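Putative esterase (Sulfolobus solfataricus P2, PDB 2RAU) probably acts as a lipase or esterase of the alpha/beta-hydrolase superfamily and binds calcium ions. Local coordinates at residues I146-E151 / K171-L176. Residues are numbered along the deposited sequence; the frame is centred on the assembly and turned at random.
Sequences IYLAGE and KGLILL
Lys171 lays its CE over one face of the Tyr147 ring, 3.8 Å from the centroid and 19° off the normal, a CH-pi contact. Chi1 of 65° sets its CG between backbone N and carbonyl carbon, and the chain then runs extended across the ring, taking NZ beyond it to a salt bridge with Asp51. Near the ring plane, Tyr147 CD1 lies 3.9 Å from Gly172 CA; a beta carbon on Gly172 would clash with CD1. An alanine in place of Tyr147 would probably open a gap beside Gly172 CA and leave Lys171 CE without the ring face it lies on.

Further along, Ala149 CB meets Ile174 CB at 3.8 Å on the tyrosine side of the sheet, and the Leu176 and Glu151 side chains cross, Leu176 CD1 touching Glu151 CG at 4.0 Å; helix 338-353 covers Tyr147, Ile174 and Leu176. On the other side Leu148 and Leu173 lie alongside, pointing the same way, Leu148 CB to Leu173 CD2 4.1 Å in one of the two Leu173 conformers, beneath helix 153-169.

Five backbone hydrogen bonds join the segments, from Lys171 N to Ile146 O (2.9 Å, 171° at the hydrogen) through Leu176 N to Gly150 O. The strands are parallel neighbours in an alpha/beta-hydrolase sheet, their beta-alpha-beta crossover running through helix 153-169, and Gly150 opens a probable GxSxG nucleophile elbow. The chemistry implies apolar packing at Ala149/Ile174 and Leu148/Leu173, with Gly172 N buried without a partner and the Lys171 charge met by Asp51.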
loop_
_atom_site.group_PDB
_atom_site.type_symbol
_atom_site.label_atom_id
_atom_site.label_comp_id
_atom_site.label_asym_id
_atom_site.label_seq_id
_atom_site.Cartn_x
_atom_site.Cartn_y
_atom_site.Cartn_z
ATOM N N ILE A 146 14.098 -11.594 -4.598
ATOM C CA ILE A 146 13.873 -10.156 -4.484
ATOM C C ILE A 146 13.691 -9.665 -3.035
ATOM O O ILE A 146 13.491 -10.445 -2.086
ATOM C CB ILE A 146 12.659 -9.724 -5.353
ATOM C CG1 ILE A 146 11.350 -10.219 -4.743
ATOM C CG2 ILE A 146 12.737 -10.219 -6.852
ATOM C CD1 ILE A 146 10.127 -9.711 -5.491
ATOM N N TYR A 147 13.798 -8.340 -2.893
ATOM C CA TYR A 147 13.435 -7.647 -1.674
ATOM C C TYR A 147 11.953 -7.372 -1.776
ATOM O O TYR A 147 11.469 -6.879 -2.789
ATOM C CB TYR A 147 14.207 -6.354 -1.510
ATOM C CG TYR A 147 15.675 -6.540 -1.341
ATOM C CD1 TYR A 147 16.177 -7.099 -0.191
ATOM C CD2 TYR A 147 16.560 -6.157 -2.328
ATOM C CE1 TYR A 147 17.509 -7.278 -0.023
ATOM C CE2 TYR A 147 17.894 -6.320 -2.170
ATOM C CZ TYR A 147 18.382 -6.888 -1.003
ATOM O OH TYR A 147 19.741 -7.064 -0.806
ATOM N N LEU A 148 11.228 -7.720 -0.725
ATOM C CA LEU A 148 9.779 -7.563 -0.715
ATOM C C LEU A 148 9.390 -6.642 0.451
ATOM O O LEU A 148 9.663 -6.931 1.618
ATOM C CB LEU A 148 9.089 -8.915 -0.533
ATOM C CG LEU A 148 7.560 -8.927 -0.595
ATOM C CD1 LEU A 148 7.132 -8.430 -1.950
ATOM C CD2 LEU A 148 7.033 -10.310 -0.315
ATOM N N ALA A 149 8.714 -5.556 0.110
ATOM C CA ALA A 149 8.270 -4.563 1.078
ATOM C C ALA A 149 6.779 -4.543 1.049
ATOM O O ALA A 149 6.144 -4.845 0.021
ATOM C CB ALA A 149 8.844 -3.190 0.750
ATOM N N GLY A 150 6.197 -4.142 2.165
ATOM C CA GLY A 150 4.764 -4.069 2.326
ATOM C C GLY A 150 4.329 -2.920 3.214
ATOM O O GLY A 150 4.927 -2.695 4.265
ATOM N N GLU A 151 3.305 -2.181 2.769
ATOM C CA GLU A 151 2.730 -1.089 3.568
ATOM C C GLU A 151 1.400 -1.504 4.149
ATOM O O GLU A 151 0.482 -1.821 3.417
ATOM C CB GLU A 151 2.521 0.156 2.684
ATOM C CG GLU A 151 3.781 0.639 2.002
ATOM C CD GLU A 151 3.630 1.943 1.237
ATOM O OE1 GLU A 151 2.472 2.445 1.082
ATOM O OE2 GLU A 151 4.670 2.475 0.789
ATOM N N LYS A 171 14.573 -12.593 -0.548
ATOM C CA LYS A 171 15.834 -12.550 0.148
ATOM C C LYS A 171 15.874 -11.497 1.261
ATOM O O LYS A 171 16.842 -11.417 2.012
ATOM C CB LYS A 171 16.971 -12.326 -0.848
ATOM C CG LYS A 171 16.927 -11.010 -1.551
ATOM C CD LYS A 171 17.984 -10.843 -2.616
ATOM C CE LYS A 171 17.673 -9.625 -3.449
ATOM N NZ LYS A 171 18.525 -9.484 -4.643
ATOM N N GLY A 172 14.809 -10.702 1.387
ATOM C CA GLY A 172 14.737 -9.684 2.412
ATOM C C GLY A 172 13.327 -9.154 2.513
ATOM O O GLY A 172 12.623 -9.042 1.499
ATOM N N LEU A 173 12.916 -8.842 3.739
ATOM C CA LEU A 173 11.578 -8.291 4.008
ATOM C C LEU A 173 11.665 -6.905 4.643
ATOM O O LEU A 173 12.459 -6.669 5.538
ATOM C CB LEU A 173 10.762 -9.227 4.897
ATOM C CG LEU A 173 10.135 -10.447 4.227
ATOM C CD1 LEU A 173 9.848 -11.542 5.273
ATOM C CD2 LEU A 173 8.888 -10.083 3.435
ATOM N N ILE A 174 10.870 -5.980 4.111
ATOM C CA ILE A 174 10.777 -4.621 4.635
ATOM C C ILE A 174 9.310 -4.342 4.975
ATOM O O ILE A 174 8.473 -4.184 4.083
ATOM C CB ILE A 174 11.247 -3.581 3.610
ATOM C CG1 ILE A 174 12.703 -3.857 3.173
ATOM C CG2 ILE A 174 11.031 -2.113 4.148
ATOM C CD1 ILE A 174 13.052 -3.252 1.804
ATOM N N LEU A 175 8.986 -4.273 6.267
ATOM C CA LEU A 175 7.605 -4.036 6.712
ATOM C C LEU A 175 7.452 -2.584 7.181
ATOM O O LEU A 175 8.074 -2.162 8.149
ATOM C CB LEU A 175 7.224 -5.027 7.825
ATOM C CG LEU A 175 7.430 -6.518 7.477
ATOM C CD1 LEU A 175 7.268 -7.406 8.761
ATOM C CD2 LEU A 175 6.492 -6.924 6.267
ATOM N N LEU A 176 6.673 -1.820 6.422
ATOM C CA LEU A 176 6.443 -0.391 6.648
ATOM C C LEU A 176 5.082 -0.238 7.352
ATOM O O LEU A 176 4.012 -0.113 6.727
ATOM C CB LEU A 176 6.493 0.372 5.310
ATOM C CG LEU A 176 7.822 0.246 4.523
ATOM C CD1 LEU A 176 7.658 0.648 3.076
ATOM C CD2 LEU A 176 8.945 1.025 5.188
#